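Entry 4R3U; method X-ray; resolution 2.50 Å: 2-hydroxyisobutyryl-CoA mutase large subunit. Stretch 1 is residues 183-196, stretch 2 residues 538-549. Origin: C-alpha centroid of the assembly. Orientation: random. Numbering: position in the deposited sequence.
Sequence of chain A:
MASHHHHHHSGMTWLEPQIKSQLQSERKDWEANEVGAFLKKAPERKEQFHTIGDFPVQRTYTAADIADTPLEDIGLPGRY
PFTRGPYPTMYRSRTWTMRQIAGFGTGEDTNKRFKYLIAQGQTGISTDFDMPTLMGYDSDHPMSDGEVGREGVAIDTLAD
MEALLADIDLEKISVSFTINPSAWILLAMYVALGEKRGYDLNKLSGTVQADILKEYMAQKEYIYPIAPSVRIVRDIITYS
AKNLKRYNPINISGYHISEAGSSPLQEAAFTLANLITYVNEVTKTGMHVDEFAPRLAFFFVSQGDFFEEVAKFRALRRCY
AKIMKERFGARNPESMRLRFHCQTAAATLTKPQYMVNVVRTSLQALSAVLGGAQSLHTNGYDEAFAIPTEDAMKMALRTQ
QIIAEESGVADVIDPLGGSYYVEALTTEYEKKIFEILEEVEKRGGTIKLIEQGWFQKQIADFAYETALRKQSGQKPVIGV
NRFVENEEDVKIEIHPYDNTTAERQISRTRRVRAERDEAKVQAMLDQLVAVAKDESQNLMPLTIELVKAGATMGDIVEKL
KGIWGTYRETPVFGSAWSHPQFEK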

# COMPACT_ATOMS: atom_id res chain seq x y z
N ALA A 183 33.34 -7.87 -9.38
CA ALA A 183 32.31 -8.19 -10.36
C ALA A 183 32.84 -8.95 -11.57
O ALA A 183 32.15 -9.85 -12.07
CB ALA A 183 31.60 -6.93 -10.82
N TRP A 184 34.06 -8.58 -12.06
CA TRP A 184 34.64 -9.20 -13.24
C TRP A 184 34.92 -10.69 -13.06
O TRP A 184 34.71 -11.47 -13.99
CB TRP A 184 35.83 -8.40 -13.79
CG TRP A 184 37.21 -8.87 -13.42
CD1 TRP A 184 38.07 -9.58 -14.21
CD2 TRP A 184 37.93 -8.57 -12.22
NE1 TRP A 184 39.28 -9.75 -13.57
CE2 TRP A 184 39.22 -9.15 -12.34
CE3 TRP A 184 37.60 -7.89 -11.02
CZ2 TRP A 184 40.19 -9.04 -11.32
CZ3 TRP A 184 38.55 -7.82 -10.01
CH2 TRP A 184 39.83 -8.37 -10.16
N ILE A 185 35.33 -11.07 -11.83
CA ILE A 185 35.62 -12.45 -11.43
C ILE A 185 34.31 -13.26 -11.45
O ILE A 185 34.27 -14.34 -12.02
CB ILE A 185 36.35 -12.47 -10.04
CG1 ILE A 185 37.79 -11.94 -10.19
CG2 ILE A 185 36.32 -13.87 -9.39
CD1 ILE A 185 38.38 -11.53 -8.98
N LEU A 186 33.23 -12.70 -10.90
CA LEU A 186 31.92 -13.35 -10.91
C LEU A 186 31.32 -13.47 -12.30
O LEU A 186 30.72 -14.50 -12.60
CB LEU A 186 30.97 -12.75 -9.89
CG LEU A 186 30.96 -13.53 -8.60
CD1 LEU A 186 32.18 -13.26 -7.78
CD2 LEU A 186 29.80 -13.20 -7.81
N LEU A 187 31.56 -12.46 -13.17
CA LEU A 187 31.14 -12.50 -14.56
C LEU A 187 31.93 -13.59 -15.33
O LEU A 187 31.36 -14.31 -16.15
CB LEU A 187 31.28 -11.12 -15.24
CG LEU A 187 30.87 -11.04 -16.73
CD1 LEU A 187 29.41 -11.52 -16.98
CD2 LEU A 187 31.14 -9.67 -17.29
N ALA A 188 33.24 -13.73 -15.03
CA ALA A 188 34.09 -14.75 -15.63
C ALA A 188 33.58 -16.14 -15.24
O ALA A 188 33.53 -17.03 -16.09
CB ALA A 188 35.52 -14.58 -15.17
N MET A 189 33.15 -16.30 -13.97
CA MET A 189 32.60 -17.55 -13.43
C MET A 189 31.28 -17.89 -14.07
O MET A 189 31.03 -19.08 -14.36
CB MET A 189 32.42 -17.48 -11.91
CG MET A 189 33.70 -17.65 -11.14
SD MET A 189 33.42 -17.46 -9.36
CE MET A 189 35.12 -17.49 -8.78
N TYR A 190 30.43 -16.86 -14.30
CA TYR A 190 29.14 -17.03 -14.93
C TYR A 190 29.30 -17.54 -16.36
O TYR A 190 28.62 -18.51 -16.76
CB TYR A 190 28.32 -15.73 -14.88
CG TYR A 190 26.84 -15.93 -15.13
CD1 TYR A 190 26.01 -16.47 -14.14
CD2 TYR A 190 26.25 -15.54 -16.33
CE1 TYR A 190 24.63 -16.62 -14.35
CE2 TYR A 190 24.88 -15.69 -16.55
CZ TYR A 190 24.07 -16.23 -15.56
OH TYR A 190 22.71 -16.37 -15.79
N VAL A 191 30.24 -16.92 -17.12
CA VAL A 191 30.56 -17.27 -18.50
C VAL A 191 31.11 -18.69 -18.56
O VAL A 191 30.61 -19.50 -19.35
CB VAL A 191 31.48 -16.21 -19.19
CG1 VAL A 191 32.01 -16.70 -20.55
CG2 VAL A 191 30.74 -14.89 -19.36
N ALA A 192 32.09 -19.02 -17.69
CA ALA A 192 32.68 -20.35 -17.56
C ALA A 192 31.59 -21.40 -17.26
O ALA A 192 31.62 -22.47 -17.87
CB ALA A 192 33.72 -20.35 -16.45
N LEU A 193 30.62 -21.08 -16.37
CA LEU A 193 29.49 -21.96 -16.03
C LEU A 193 28.57 -22.22 -17.24
O LEU A 193 28.20 -23.37 -17.50
CB LEU A 193 28.69 -21.40 -14.82
CG LEU A 193 27.45 -22.21 -14.35
CD1 LEU A 193 27.82 -23.58 -13.82
CD2 LEU A 193 26.70 -21.48 -13.29
N GLY A 194 28.22 -21.15 -17.97
CA GLY A 194 27.39 -21.19 -19.16
C GLY A 194 27.99 -22.05 -20.24
O GLY A 194 27.28 -22.84 -20.86
N GLU A 195 29.33 -21.95 -20.42
CA GLU A 195 30.09 -22.75 -21.38
C GLU A 195 30.06 -24.23 -20.98
O GLU A 195 29.73 -25.09 -21.81
CB GLU A 195 31.53 -22.23 -21.52
CG GLU A 195 31.63 -20.98 -22.39
CD GLU A 195 32.97 -20.26 -22.46
OE1 GLU A 195 33.25 -19.65 -23.51
OE2 GLU A 195 33.71 -20.26 -21.45
N LYS A 196 30.37 -24.52 -19.69
CA LYS A 196 30.37 -25.86 -19.09
C LYS A 196 29.01 -26.55 -19.29
O LYS A 196 28.95 -27.75 -19.56
CB LYS A 196 30.71 -25.76 -17.59
CG LYS A 196 31.09 -27.08 -16.96
CD LYS A 196 31.91 -26.92 -15.69
CE LYS A 196 32.21 -28.27 -15.07
NZ LYS A 196 33.05 -28.14 -13.86
N ASN A 538 41.88 -6.27 -22.59
CA ASN A 538 40.73 -6.63 -21.75
C ASN A 538 41.10 -7.79 -20.79
O ASN A 538 41.73 -8.77 -21.20
CB ASN A 538 39.51 -6.96 -22.60
CG ASN A 538 38.19 -6.96 -21.85
OD1 ASN A 538 38.01 -7.65 -20.85
ND2 ASN A 538 37.22 -6.19 -22.32
N LEU A 539 40.72 -7.65 -19.51
CA LEU A 539 41.01 -8.62 -18.44
C LEU A 539 40.11 -9.84 -18.46
O LEU A 539 40.47 -10.86 -17.89
CB LEU A 539 40.90 -7.95 -17.06
CG LEU A 539 42.02 -6.99 -16.67
CD1 LEU A 539 41.63 -6.21 -15.44
CD2 LEU A 539 43.30 -7.71 -16.41
N MET A 540 38.93 -9.72 -19.10
CA MET A 540 37.92 -10.78 -19.14
C MET A 540 38.33 -12.15 -19.68
O MET A 540 38.14 -13.12 -18.95
CB MET A 540 36.59 -10.29 -19.71
CG MET A 540 35.85 -9.34 -18.78
SD MET A 540 35.45 -10.04 -17.16
CE MET A 540 34.49 -11.49 -17.64
N PRO A 541 38.88 -12.27 -20.92
CA PRO A 541 39.25 -13.61 -21.43
C PRO A 541 40.11 -14.48 -20.52
O PRO A 541 39.80 -15.66 -20.35
CB PRO A 541 39.95 -13.30 -22.75
CG PRO A 541 39.41 -12.01 -23.17
CD PRO A 541 39.17 -11.23 -21.93
N LEU A 542 41.17 -13.90 -19.94
CA LEU A 542 42.09 -14.62 -19.06
C LEU A 542 41.51 -14.95 -17.70
O LEU A 542 41.88 -15.98 -17.15
CB LEU A 542 43.45 -13.91 -18.96
CG LEU A 542 44.64 -14.69 -18.45
CD1 LEU A 542 44.78 -16.03 -19.12
CD2 LEU A 542 45.87 -13.90 -18.66
N THR A 543 40.63 -14.07 -17.15
CA THR A 543 39.95 -14.31 -15.87
C THR A 543 38.99 -15.52 -16.06
O THR A 543 38.85 -16.33 -15.13
CB THR A 543 39.23 -13.06 -15.35
OG1 THR A 543 40.09 -11.92 -15.44
CG2 THR A 543 38.77 -13.21 -13.90
N ILE A 544 38.36 -15.66 -17.26
CA ILE A 544 37.50 -16.81 -17.61
C ILE A 544 38.36 -18.10 -17.57
O ILE A 544 37.94 -19.08 -16.95
CB ILE A 544 36.68 -16.64 -18.95
CG1 ILE A 544 35.75 -15.40 -18.89
CG2 ILE A 544 35.84 -17.89 -19.25
CD1 ILE A 544 35.34 -14.85 -20.26
N GLU A 545 39.58 -18.08 -18.15
CA GLU A 545 40.48 -19.24 -18.12
C GLU A 545 40.96 -19.59 -16.72
O GLU A 545 41.00 -20.77 -16.34
CB GLU A 545 41.64 -19.05 -19.09
CG GLU A 545 41.26 -19.27 -20.55
CD GLU A 545 40.49 -20.56 -20.83
OE1 GLU A 545 41.04 -21.64 -20.54
OE2 GLU A 545 39.32 -20.47 -21.28
N LEU A 546 41.23 -18.56 -15.92
CA LEU A 546 41.67 -18.69 -14.53
C LEU A 546 40.65 -19.40 -13.64
O LEU A 546 40.98 -20.42 -13.05
CB LEU A 546 42.03 -17.31 -13.95
CG LEU A 546 43.46 -16.82 -14.21
CD1 LEU A 546 43.54 -15.31 -14.02
CD2 LEU A 546 44.47 -17.56 -13.33
N VAL A 547 39.42 -18.86 -13.55
CA VAL A 547 38.30 -19.45 -12.77
C VAL A 547 38.04 -20.93 -13.17
O VAL A 547 37.88 -21.79 -12.29
CB VAL A 547 37.02 -18.57 -12.73
CG1 VAL A 547 37.32 -17.18 -12.19
CG2 VAL A 547 36.32 -18.49 -14.09
N LYS A 548 38.10 -21.22 -14.51
CA LYS A 548 37.95 -22.56 -15.09
C LYS A 548 39.05 -23.47 -14.55
O LYS A 548 38.76 -24.61 -14.17
CB LYS A 548 38.06 -22.51 -16.63
CG LYS A 548 36.74 -22.26 -17.33
CD LYS A 548 36.92 -21.89 -18.77
CE LYS A 548 35.66 -22.10 -19.58
NZ LYS A 548 35.88 -21.84 -21.03
N ALA A 549 40.30 -22.95 -14.51
CA ALA A 549 41.48 -23.68 -14.09
C ALA A 549 41.53 -24.01 -12.58
O ALA A 549 42.37 -24.81 -12.14
CB ALA A 549 42.73 -22.95 -14.55

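Two helices far apart in sequence cross at 67° and pack through a small apolar core, with a weak hydrogen bond near one end and a salt bridge near the other. The axes approach to 8.3 Å. Ala188 marks the tightest point: its CA lies 4.4 Å from Ile544 CA. Its methyl sits as a knob among Met540, Thr543, Ile544 and Val547, and Ala188 CB is 3.7 Å from Ile544 N. A side chain this short lets the two backbones come close.

The packing is reciprocal. Ile544 fits among Ala188, Val191, Ala192 and Glu195, with Ile544 CD1 3.8 Å from Val191 CG1. Val547 fits among Ile185, Ala188, Met189 and Ala192, and Val547 CB is 3.8 Å from Met189 CG.

Met540 points its CA-to-CB bond sideways, but its end reaches the first helix. Met540 CE lies 3.8 Å from Leu187 CG, and Met540 SD lies at the edge of the Trp184 ring. Trp184 NE1 donates to Thr543 OG1 at 3.0 Å; the angle of 128° makes this bond weak. Thr543 OG1 in turn donates to Leu539 O at 2.7 Å.

At the other end, Lys548 NZ and Glu195 OE2 form a salt bridge at 2.7 Å. The extended lysine also packs its chain on Ala192, with Lys548 CG 3.7 Å from Ala192 CB.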